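Local coordinates for metallo-beta-lactamase domain-containing protein (Enterococcus faecalis, PDB 2AZ4) that is of unknown function but carries a two-zinc site in a metallo-beta-lactamase fold and may act as an RNA-binding exonuclease, at residues 44-47 / 52-55; 118-123 / 128-133; 58-61 / 66-69; 102-105 / 109-112; 217-222 / 386-391. One frame throughout, in Å; residues are numbered along the deposited sequence.

Contact 1. Residues 44-47 / 52-55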
# COMPACT_ATOMS: atom_id res chain seq x y z
N LEU A 44 0.62 5.35 -21.46
CA LEU A 44 -0.13 6.58 -21.64
C LEU A 44 0.58 7.71 -20.90
O LEU A 44 1.04 7.55 -19.77
CB LEU A 44 -1.54 6.43 -21.07
CG LEU A 44 -2.80 6.39 -21.95
CD1 LEU A 44 -2.62 5.65 -23.28
CD2 LEU A 44 -3.97 5.82 -21.14
N ASP A 45 0.68 8.86 -21.56
CA ASP A 45 1.19 10.05 -20.89
C ASP A 45 0.10 11.10 -20.95
O ASP A 45 -0.47 11.34 -22.01
CB ASP A 45 2.51 10.53 -21.51
CG ASP A 45 3.66 9.57 -21.22
OD1 ASP A 45 3.98 9.34 -20.02
OD2 ASP A 45 4.25 9.04 -22.20
N LEU A 46 -0.21 11.66 -19.79
CA LEU A 46 -1.27 12.63 -19.65
C LEU A 46 -0.69 13.92 -19.10
O LEU A 46 0.23 13.86 -18.29
CB LEU A 46 -2.33 12.10 -18.69
CG LEU A 46 -3.05 10.79 -19.03
CD1 LEU A 46 -4.25 10.65 -18.13
CD2 LEU A 46 -3.47 10.73 -20.50
N PRO A 47 -1.22 15.09 -19.54
CA PRO A 47 -0.66 16.37 -19.12
C PRO A 47 -1.03 16.79 -17.70
O PRO A 47 -0.41 17.72 -17.16
CB PRO A 47 -1.26 17.36 -20.13
CG PRO A 47 -2.56 16.75 -20.52
CD PRO A 47 -2.33 15.26 -20.49
N GLU A 52 -11.59 15.19 -15.42
CA GLU A 52 -11.99 14.97 -16.82
C GLU A 52 -10.95 14.19 -17.60
O GLU A 52 -11.28 13.32 -18.41
CB GLU A 52 -12.22 16.32 -17.51
CG GLU A 52 -13.69 16.66 -17.71
CD GLU A 52 -14.37 17.19 -16.47
OE1 GLU A 52 -13.73 17.96 -15.72
OE2 GLU A 52 -15.56 16.84 -16.24
N THR A 53 -9.68 14.50 -17.36
CA THR A 53 -8.57 13.84 -18.02
C THR A 53 -8.56 12.38 -17.61
O THR A 53 -8.43 11.50 -18.46
CB THR A 53 -7.24 14.56 -17.68
OG1 THR A 53 -7.35 15.94 -18.05
CG2 THR A 53 -6.07 13.94 -18.43
N LEU A 54 -8.72 12.14 -16.31
CA LEU A 54 -8.76 10.79 -15.76
C LEU A 54 -9.98 10.01 -16.24
O LEU A 54 -9.88 8.82 -16.53
CB LEU A 54 -8.69 10.81 -14.21
CG LEU A 54 -7.45 11.42 -13.53
CD1 LEU A 54 -7.64 11.38 -12.02
CD2 LEU A 54 -6.17 10.72 -13.93
N ILE A 55 -11.13 10.69 -16.32
CA ILE A 55 -12.35 10.09 -16.82
C ILE A 55 -12.16 9.70 -18.31
O ILE A 55 -12.30 8.52 -18.66
CB ILE A 55 -13.57 11.05 -16.60
CG1 ILE A 55 -14.00 11.02 -15.12
CG2 ILE A 55 -14.75 10.68 -17.50
CD1 ILE A 55 -14.47 9.66 -14.64
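The backbones of 44-47 and 52-55 come nearest at Leu46 and Thr53, whose CA atoms are 7.6 Å apart, a spacing that leaves the meeting entirely to side chains. The arrangement is a loop-on-helix contact at the surface of the metallo-beta-lactamase fold: 44-47 is irregular chain running on from strand 30-34, whereas the short helix 51-56 supplies 52-55. Leu46 and Thr53 both point across the gap, and the two side chains run antiparallel, side by side. The touching branch of Leu46 is CD1, 3.8 Å from Thr53 CG2, while Leu46 CB stands alongside the same methyl at 4.2 Å. Thr53 divides its work between its two branches. With CG2 anti to the backbone N and OG1 anti to the carbonyl carbon (chi1 -56°), the methyl is directed to the leucine and the hydroxyl to the loop, where OG1 hydrogen-bonds Asp48 OD1. The bond to Asp48 is consistent with this rotamer, which leaves the methyl to the leucine. Leu46 also touches Asn57 and Leu59, in the loop after the helix. The buried area is small, 122 Å² summed over both sides, in keeping with a surface position away from the zinc site. Pro47 completes the contact more loosely, its CD lying 4.5 Å from Thr53 CG2.

Contact 2. Residues 118-123 / 128-133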
# COMPACT_ATOMS: atom_id res chain seq x y z
N MET A 118 -2.57 7.80 9.50
CA MET A 118 -1.25 8.33 9.88
C MET A 118 -0.24 8.23 8.74
O MET A 118 0.43 9.22 8.41
CB MET A 118 -0.66 7.57 11.08
CG MET A 118 -1.38 7.82 12.39
SD MET A 118 -0.80 6.85 13.82
CE MET A 118 -1.54 7.99 14.92
N ILE A 119 -0.08 7.01 8.20
CA ILE A 119 0.83 6.73 7.07
C ILE A 119 0.59 7.68 5.89
O ILE A 119 1.50 8.34 5.39
CB ILE A 119 0.72 5.22 6.62
CG1 ILE A 119 1.18 4.27 7.73
CG2 ILE A 119 1.50 4.92 5.33
CD1 ILE A 119 2.51 4.64 8.34
N LEU A 120 -0.67 7.76 5.47
CA LEU A 120 -1.05 8.49 4.28
C LEU A 120 -0.73 9.97 4.45
O LEU A 120 -0.17 10.60 3.54
CB LEU A 120 -2.55 8.30 4.07
CG LEU A 120 -3.21 8.21 2.70
CD1 LEU A 120 -2.29 7.67 1.58
CD2 LEU A 120 -4.46 7.36 2.85
N ASN A 121 -1.08 10.52 5.61
CA ASN A 121 -0.85 11.93 5.88
C ASN A 121 0.65 12.27 5.84
O ASN A 121 1.03 13.37 5.46
CB ASN A 121 -1.49 12.35 7.20
CG ASN A 121 -2.92 12.80 7.03
OD1 ASN A 121 -3.85 12.06 7.28
ND2 ASN A 121 -3.10 14.02 6.54
N SER A 122 1.49 11.30 6.20
CA SER A 122 2.94 11.43 6.11
C SER A 122 3.44 11.23 4.67
O SER A 122 4.24 12.03 4.18
CB SER A 122 3.61 10.41 7.04
OG SER A 122 5.01 10.41 6.88
N LEU A 123 2.97 10.17 4.00
CA LEU A 123 3.30 10.00 2.58
C LEU A 123 3.01 11.28 1.79
O LEU A 123 3.78 11.63 0.88
CB LEU A 123 2.58 8.79 1.96
CG LEU A 123 3.04 7.39 2.41
CD1 LEU A 123 2.15 6.28 1.85
CD2 LEU A 123 4.49 7.13 2.06
N ASP A 128 2.76 15.52 -3.10
CA ASP A 128 3.10 14.90 -4.37
C ASP A 128 2.83 13.40 -4.40
O ASP A 128 3.25 12.70 -5.33
CB ASP A 128 4.57 15.17 -4.72
CG ASP A 128 5.51 14.73 -3.63
OD1 ASP A 128 5.01 14.24 -2.58
OD2 ASP A 128 6.75 14.87 -3.82
N PHE A 129 2.14 12.91 -3.37
CA PHE A 129 1.74 11.51 -3.29
C PHE A 129 0.31 11.37 -3.81
O PHE A 129 0.08 10.69 -4.81
CB PHE A 129 1.87 10.98 -1.86
CG PHE A 129 1.60 9.49 -1.73
CD1 PHE A 129 2.55 8.55 -2.14
CD2 PHE A 129 0.40 9.03 -1.18
CE1 PHE A 129 2.30 7.17 -2.01
CE2 PHE A 129 0.15 7.65 -1.04
CZ PHE A 129 1.10 6.73 -1.46
N LEU A 130 -0.64 12.03 -3.14
CA LEU A 130 -2.03 12.06 -3.57
C LEU A 130 -2.34 13.23 -4.52
O LEU A 130 -1.75 14.31 -4.40
CB LEU A 130 -2.95 12.19 -2.35
CG LEU A 130 -2.82 11.22 -1.18
CD1 LEU A 130 -3.70 11.74 0.03
CD2 LEU A 130 -3.19 9.77 -1.56
N ILE A 131 -3.28 13.02 -5.44
CA ILE A 131 -3.79 14.11 -6.28
C ILE A 131 -4.32 15.21 -5.35
O ILE A 131 -5.15 14.93 -4.49
CB ILE A 131 -4.92 13.61 -7.19
CG1 ILE A 131 -4.40 12.65 -8.26
CG2 ILE A 131 -5.63 14.78 -7.85
CD1 ILE A 131 -5.52 11.80 -8.90
N PRO A 132 -3.83 16.46 -5.50
CA PRO A 132 -4.32 17.53 -4.64
C PRO A 132 -5.75 17.90 -4.97
O PRO A 132 -6.16 17.79 -6.13
CB PRO A 132 -3.43 18.73 -5.01
CG PRO A 132 -2.31 18.19 -5.84
CD PRO A 132 -2.81 16.94 -6.46
N SER A 133 -6.51 18.34 -3.98
CA SER A 133 -7.78 18.96 -4.27
C SER A 133 -7.48 20.36 -4.84
O SER A 133 -6.70 21.10 -4.25
CB SER A 133 -8.59 19.13 -3.00
OG SER A 133 -9.77 19.87 -3.30
O HOH W 1 4.62 13.99 -0.03
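The Phe129 ring carries Leu123 on one face and has Leu120 at its edge, a small apolar cluster that closes the turn at the end of helix 114-123 in the metallo-beta-lactamase fold. Leu123 makes a CH-pi contact: its CB sits 3.8 Å from the ring centroid and 11° off the normal, almost squarely over the middle. Leu123 CD1 reaches further along the same face, to 3.5 Å from Phe129 CZ. Leu120 comes in at about a right angle near the ring plane, its CD1 3.6 Å from Phe129 CE2; the same methyl lies 3.9 Å from Leu130 CD2, so one branch joins two residues of the loop. Phe129 reaches the helix because its CG is anti to the backbone N (chi1 -174°), which swings the ring toward Leu120 and Leu123.

Further out, Asn124 OD1 accepts hydrogen bonds from the backbone N of both Phe129 and Leu130, anchoring the two residues that meet the leucines. Leu95 and Ser98 of helix 95-98 touch the phenylalanine as well, and Ser98 also touches Leu120 and Leu130, so the cluster leans on the helix that carries zinc ligands Asp96 and His97. The side chain of Leu123 is about 6 Å from that of zinc ligand His94. At the helix end a water donates two hydrogen bonds, one to Leu123 O at 2.7 Å and one to Asp128 OD1 at 2.6 Å.

Contact 3. Residues 58-61 / 66-69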
# COMPACT_ATOMS: atom_id res chain seq x y z
N ARG A 58 -10.06 6.81 -18.94
CA ARG A 58 -10.51 5.61 -18.25
C ARG A 58 -9.63 5.22 -17.07
O ARG A 58 -9.58 4.04 -16.70
CB ARG A 58 -10.59 4.45 -19.26
CG ARG A 58 -11.68 3.46 -19.05
CD ARG A 58 -11.09 2.06 -19.28
NE ARG A 58 -11.91 1.22 -20.14
CZ ARG A 58 -11.63 -0.05 -20.43
NH1 ARG A 58 -10.53 -0.63 -19.96
NH2 ARG A 58 -12.45 -0.73 -21.20
N LEU A 59 -8.95 6.18 -16.45
CA LEU A 59 -8.13 5.85 -15.29
C LEU A 59 -8.94 5.83 -13.99
O LEU A 59 -8.55 5.21 -13.00
CB LEU A 59 -6.89 6.75 -15.20
CG LEU A 59 -6.08 6.68 -16.49
CD1 LEU A 59 -5.12 7.84 -16.51
CD2 LEU A 59 -5.32 5.34 -16.59
N VAL A 60 -10.08 6.52 -14.00
CA VAL A 60 -11.00 6.47 -12.89
C VAL A 60 -12.37 6.18 -13.50
O VAL A 60 -12.58 6.48 -14.68
CB VAL A 60 -11.01 7.81 -12.05
CG1 VAL A 60 -9.62 8.18 -11.64
CG2 VAL A 60 -11.63 8.97 -12.84
N PRO A 61 -13.30 5.60 -12.72
CA PRO A 61 -14.60 5.31 -13.31
C PRO A 61 -15.55 6.50 -13.27
O PRO A 61 -15.38 7.40 -12.45
CB PRO A 61 -15.13 4.18 -12.40
CG PRO A 61 -14.57 4.52 -11.04
CD PRO A 61 -13.21 5.15 -11.31
N LEU A 66 -20.61 10.92 -6.13
CA LEU A 66 -19.53 10.48 -5.28
C LEU A 66 -18.34 11.45 -5.35
O LEU A 66 -17.70 11.73 -4.33
CB LEU A 66 -19.11 9.04 -5.63
CG LEU A 66 -18.29 8.27 -4.57
CD1 LEU A 66 -19.08 7.92 -3.33
CD2 LEU A 66 -17.61 7.02 -5.13
N TYR A 67 -18.04 11.98 -6.53
CA TYR A 67 -16.90 12.90 -6.63
C TYR A 67 -17.30 14.27 -6.07
O TYR A 67 -18.48 14.61 -6.08
CB TYR A 67 -16.37 13.02 -8.06
CG TYR A 67 -15.79 11.74 -8.63
CD1 TYR A 67 -14.71 11.10 -8.01
CD2 TYR A 67 -16.31 11.19 -9.78
CE1 TYR A 67 -14.19 9.93 -8.54
CE2 TYR A 67 -15.79 10.01 -10.32
CZ TYR A 67 -14.73 9.39 -9.70
OH TYR A 67 -14.20 8.24 -10.24
N ASP A 68 -16.33 15.00 -5.55
CA ASP A 68 -16.54 16.34 -4.97
C ASP A 68 -17.27 17.17 -6.03
O ASP A 68 -16.72 17.38 -7.09
CB ASP A 68 -15.17 16.93 -4.62
CG ASP A 68 -15.23 18.32 -3.95
OD1 ASP A 68 -16.31 18.94 -3.87
OD2 ASP A 68 -14.16 18.79 -3.49
N PRO A 69 -18.50 17.63 -5.75
CA PRO A 69 -19.25 18.40 -6.75
C PRO A 69 -18.51 19.64 -7.27
O PRO A 69 -18.72 20.03 -8.43
CB PRO A 69 -20.49 18.88 -5.99
CG PRO A 69 -20.22 18.62 -4.57
CD PRO A 69 -19.27 17.48 -4.50
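Tyr67 reaches across to Val60 and Pro61 and delivers its hydroxyl to the backbone of 58-61, although the nearest CA atoms, those of Pro61 and Tyr67, are 10.4 Å apart. From CB, which points toward the opposite segment, CG stands anti to the carbonyl carbon (chi1 -64°) and directs the ring toward Val60 and Pro61. Along its way the side chain touches Ile51 of helix 51-56, and the ring meets that of Tyr73 edge-to-face. At the far end CE2 lies 3.4 Å from Pro61 O, which sits at the ring's edge and in its plane. CZ has Val60 CG2 as an apolar neighbour at 4.4 Å, approaching obliquely. OH, the tip, does most of the work. It donates a hydrogen bond to Pro61 O over 2.6 Å, with a C=O...donor angle of 148°, off the C=O axis but in the carbonyl plane. Tyr67 OH also has Pro61 CD at 3.4 Å and Val60 CB at 3.7 Å around it.

The receiving side is itself well seated. Val60 touches Leu54 and Ile55 of helix 51-56, and Pro61 rests on His12 and Ser13 of strand 7-13, part of one of the large sheets of the metallo-beta-lactamase fold.

All three touching residues are buried. The bond therefore gives the buried hydroxyl an acceptor and the Pro61 carbonyl a donor inside an apolar setting, and it pins two irregular parts of one long loop where no regular backbone pairing joins them.

Contact 4. Residues 102-105 / 109-112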
# COMPACT_ATOMS: atom_id res chain seq x y z
N ASN A 102 -8.63 12.66 -2.48
CA ASN A 102 -8.96 14.09 -2.39
C ASN A 102 -10.08 14.50 -3.34
O ASN A 102 -10.67 15.58 -3.18
CB ASN A 102 -7.75 14.98 -2.64
CG ASN A 102 -6.80 15.03 -1.46
OD1 ASN A 102 -5.60 15.33 -1.63
ND2 ASN A 102 -7.31 14.80 -0.28
N TYR A 103 -10.39 13.63 -4.30
CA TYR A 103 -11.54 13.88 -5.19
C TYR A 103 -12.87 13.36 -4.62
O TYR A 103 -13.94 13.62 -5.18
CB TYR A 103 -11.29 13.26 -6.57
CG TYR A 103 -10.35 14.05 -7.46
CD1 TYR A 103 -9.84 15.31 -7.07
CD2 TYR A 103 -9.97 13.54 -8.70
CE1 TYR A 103 -8.97 16.03 -7.92
CE2 TYR A 103 -9.13 14.25 -9.54
CZ TYR A 103 -8.63 15.48 -9.15
OH TYR A 103 -7.78 16.14 -10.03
N LEU A 104 -12.79 12.61 -3.54
CA LEU A 104 -13.99 12.12 -2.87
C LEU A 104 -14.75 13.28 -2.21
O LEU A 104 -14.19 14.02 -1.42
CB LEU A 104 -13.66 11.04 -1.83
CG LEU A 104 -14.87 10.42 -1.10
CD1 LEU A 104 -15.92 9.72 -2.03
CD2 LEU A 104 -14.47 9.50 0.06
N ASP A 105 -16.02 13.42 -2.56
CA ASP A 105 -16.93 14.36 -1.90
C ASP A 105 -16.69 14.46 -0.37
O ASP A 105 -16.87 13.49 0.36
CB ASP A 105 -18.37 13.90 -2.19
CG ASP A 105 -19.41 14.91 -1.76
OD1 ASP A 105 -19.06 15.87 -1.06
OD2 ASP A 105 -20.61 14.71 -2.10
N PRO A 109 -18.30 10.14 4.11
CA PRO A 109 -17.24 9.66 5.01
C PRO A 109 -16.31 8.66 4.38
O PRO A 109 -16.73 7.85 3.55
CB PRO A 109 -18.01 9.00 6.15
CG PRO A 109 -19.37 8.63 5.54
CD PRO A 109 -19.64 9.74 4.57
N LEU A 110 -15.06 8.68 4.83
CA LEU A 110 -13.99 7.84 4.32
C LEU A 110 -13.38 7.15 5.54
O LEU A 110 -12.91 7.81 6.49
CB LEU A 110 -12.93 8.68 3.59
CG LEU A 110 -11.63 8.00 3.10
CD1 LEU A 110 -11.96 6.90 2.11
CD2 LEU A 110 -10.66 9.00 2.45
N TYR A 111 -13.42 5.81 5.51
CA TYR A 111 -13.08 4.97 6.66
C TYR A 111 -11.83 4.19 6.37
O TYR A 111 -11.63 3.68 5.27
CB TYR A 111 -14.21 3.98 7.01
CG TYR A 111 -15.50 4.61 7.49
CD1 TYR A 111 -15.65 5.03 8.82
CD2 TYR A 111 -16.55 4.81 6.61
CE1 TYR A 111 -16.80 5.61 9.26
CE2 TYR A 111 -17.72 5.39 7.03
CZ TYR A 111 -17.85 5.78 8.35
OH TYR A 111 -19.00 6.36 8.76
N THR A 112 -10.97 4.07 7.37
CA THR A 112 -9.77 3.31 7.20
C THR A 112 -9.25 2.98 8.59
O THR A 112 -9.73 3.55 9.55
CB THR A 112 -8.73 4.06 6.31
OG1 THR A 112 -7.74 3.13 5.87
CG2 THR A 112 -8.05 5.22 7.06
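This is a buried contact of apolar side chains between Leu104 and Leu110, placed where the chain turns into strand 110-113 of a mixed sheet in the metallo-beta-lactamase fold. Segment 102-105 leaves a 3-10 turn at 102-103, after helix 95-98 with its zinc ligands; the strand begins within 109-112. The CA atoms of the two leucines are 8.4 Å apart, too far for the backbones to pair, so the space is spanned by side chains. Both CB atoms point toward the opposite segment. In Leu104, CG is anti to the backbone N (chi1 -178°), which carries the CD2 branch out to the strand. That methyl meets Leu110 CB at 3.9 Å and Leu110 CD1 at 4.2 Å, nearest the root of the second side chain and close to one of its end methyls. Pro109 O lies near the same methyl, 4.5 Å from Leu104 CD2.

Val88 of strand 85-89 touches both leucines, so the loop leucine packs against two adjacent strands. Leu110 is held in place by backbone bonding to Ile145, while Pro109 and Tyr111 bond to Val88, so the strand is tied to a neighbour on each side. On the loop, Leu104 O accepts a hydrogen bond from Arg142 NH2.

With no polar bond between the segments, their attachment to each other rests on dispersion and on the exclusion of water; the hydrogen bonds named here run to residues outside the pair.

Contact 5. Residues 217-222 / 386-391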
# COMPACT_ATOMS: atom_id res chain seq x y z
N GLY A 217 -4.57 -11.00 -6.78
CA GLY A 217 -3.75 -12.01 -7.44
C GLY A 217 -2.49 -11.40 -8.01
O GLY A 217 -2.13 -11.63 -9.17
N VAL A 218 -1.81 -10.62 -7.18
CA VAL A 218 -0.63 -9.88 -7.66
C VAL A 218 0.54 -10.82 -8.01
O VAL A 218 1.06 -10.77 -9.14
CB VAL A 218 -0.21 -8.78 -6.66
CG1 VAL A 218 1.09 -8.12 -7.10
CG2 VAL A 218 -1.33 -7.75 -6.51
N SER A 219 0.92 -11.69 -7.08
CA SER A 219 2.13 -12.48 -7.27
C SER A 219 2.06 -13.43 -8.49
O SER A 219 3.08 -13.69 -9.13
CB SER A 219 2.51 -13.27 -6.03
OG SER A 219 1.57 -14.31 -5.79
N ILE A 220 0.87 -13.94 -8.80
CA ILE A 220 0.70 -14.80 -9.99
C ILE A 220 0.67 -14.02 -11.32
O ILE A 220 0.61 -14.62 -12.40
CB ILE A 220 -0.57 -15.66 -9.89
CG1 ILE A 220 -1.77 -14.78 -9.53
CG2 ILE A 220 -0.38 -16.80 -8.91
CD1 ILE A 220 -3.10 -15.41 -9.77
N SER A 221 0.69 -12.69 -11.26
CA SER A 221 0.63 -11.87 -12.47
C SER A 221 1.94 -11.82 -13.24
O SER A 221 1.97 -11.42 -14.40
CB SER A 221 0.22 -10.44 -12.12
OG SER A 221 -1.09 -10.40 -11.62
N PHE A 222 3.03 -12.18 -12.56
CA PHE A 222 4.38 -12.02 -13.08
C PHE A 222 5.09 -13.36 -12.96
O PHE A 222 5.22 -13.90 -11.85
CB PHE A 222 5.13 -10.94 -12.29
CG PHE A 222 4.40 -9.63 -12.22
CD1 PHE A 222 3.63 -9.30 -11.11
CD2 PHE A 222 4.47 -8.73 -13.28
CE1 PHE A 222 2.93 -8.09 -11.05
CE2 PHE A 222 3.77 -7.52 -13.23
CZ PHE A 222 3.01 -7.20 -12.11
N GLU A 386 1.77 -19.94 -3.81
CA GLU A 386 1.42 -20.96 -2.81
C GLU A 386 0.49 -20.46 -1.71
O GLU A 386 -0.44 -21.16 -1.30
CB GLU A 386 2.70 -21.48 -2.15
CG GLU A 386 2.71 -22.94 -1.84
CD GLU A 386 4.14 -23.49 -1.80
OE1 GLU A 386 4.89 -23.17 -0.85
OE2 GLU A 386 4.51 -24.24 -2.74
N ASP A 387 0.76 -19.25 -1.21
CA ASP A 387 0.02 -18.74 -0.06
C ASP A 387 -1.34 -18.24 -0.46
O ASP A 387 -2.25 -18.25 0.32
CB ASP A 387 0.84 -17.67 0.70
CG ASP A 387 2.04 -18.29 1.45
OD1 ASP A 387 2.08 -19.54 1.52
OD2 ASP A 387 2.93 -17.56 1.94
N LEU A 388 -1.47 -17.81 -1.71
CA LEU A 388 -2.77 -17.44 -2.27
C LEU A 388 -3.71 -18.64 -2.24
O LEU A 388 -4.81 -18.53 -1.75
CB LEU A 388 -2.61 -16.92 -3.69
CG LEU A 388 -2.00 -15.52 -3.88
CD1 LEU A 388 -1.68 -15.25 -5.34
CD2 LEU A 388 -2.92 -14.42 -3.31
N ASP A 389 -3.24 -19.80 -2.73
CA ASP A 389 -3.98 -21.07 -2.61
C ASP A 389 -4.27 -21.46 -1.17
O ASP A 389 -5.35 -21.98 -0.87
CB ASP A 389 -3.23 -22.21 -3.30
CG ASP A 389 -3.09 -22.01 -4.80
OD1 ASP A 389 -4.02 -21.44 -5.42
OD2 ASP A 389 -2.05 -22.42 -5.37
N LYS A 390 -3.33 -21.23 -0.25
CA LYS A 390 -3.58 -21.55 1.14
C LYS A 390 -4.68 -20.67 1.73
O LYS A 390 -5.48 -21.13 2.53
CB LYS A 390 -2.31 -21.48 2.00
CG LYS A 390 -1.40 -22.68 1.86
CD LYS A 390 0.05 -22.35 2.23
CE LYS A 390 0.97 -23.51 1.76
NZ LYS A 390 2.44 -23.30 2.03
N ILE A 391 -4.72 -19.40 1.32
CA ILE A 391 -5.72 -18.48 1.86
C ILE A 391 -7.10 -18.95 1.42
O ILE A 391 -8.00 -19.03 2.23
CB ILE A 391 -5.44 -17.01 1.44
CG1 ILE A 391 -4.22 -16.47 2.22
CG2 ILE A 391 -6.68 -16.13 1.65
CD1 ILE A 391 -3.57 -15.19 1.64
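Leu388 turns its CG anti to the carbonyl carbon (chi1 -73°) and then extends nearly straight, which brings CD1 off helix 385-395 to Ser219 and Ile220. Ser219 answers with OG set between its backbone N and carbonyl carbon (chi1 69°). Leu388 CD1 is the one atom of the helix that meets all three partners: Ser219 OG at 3.4 Å, Ile220 CG2 at 4.1 Å and Gly217 CA at 4.4 Å. The approach to the serine oxygen is a van der Waals touch, for the hydroxyl has its polar partner in Ala383 O, just before the helix. A single methyl thus carries the contact with 217-222.

The bend is braced from within. Ser221 N bonds to Val218 O at 2.9 Å, and Ser221 OG donates to Gly217 O over 2.9 Å, coming from a point tilted 24° out of the carbonyl plane. Thr405 OG1 also bonds to Gly217 O, so two hydroxyls grip this carbonyl. Leu388 also touches Met215 of strand 212-216, which extends the apolar surface.

Gly217 is backbone-bonded to His404, a ligand of one zinc ion, and the bend therefore lies in the second shell of the metal site. In the metallo-beta-lactamase fold the metal ligands sit on loops at the ends of core strands, and 217-222 adjoins such a loop through His404.

How the contacts relate
From the N terminus, contact 1 closes the loop leading into helix 51-56. Contact 3 follows at once, joined to the helix by a probable hydrogen bond from Leu59 N to Leu54 O. Contact 4 bends the chain into strand 110-113, and contact 2 closes the turn after the next helix. These four are short-range and lie in series, none enclosing another. Contacts 3 and 4 are joined by probable backbone bonds, Asp68 to Tyr103 and Leu66 to Asp105; Ile131 of contact 2 packs on both Tyr103 and Leu54. Contact 5 stands apart, bridging 163 residues that include a six-stranded parallel sheet, an insertion consistent with a beta-CASP domain, and tying the loop after strand 212-216 to helix 385-395.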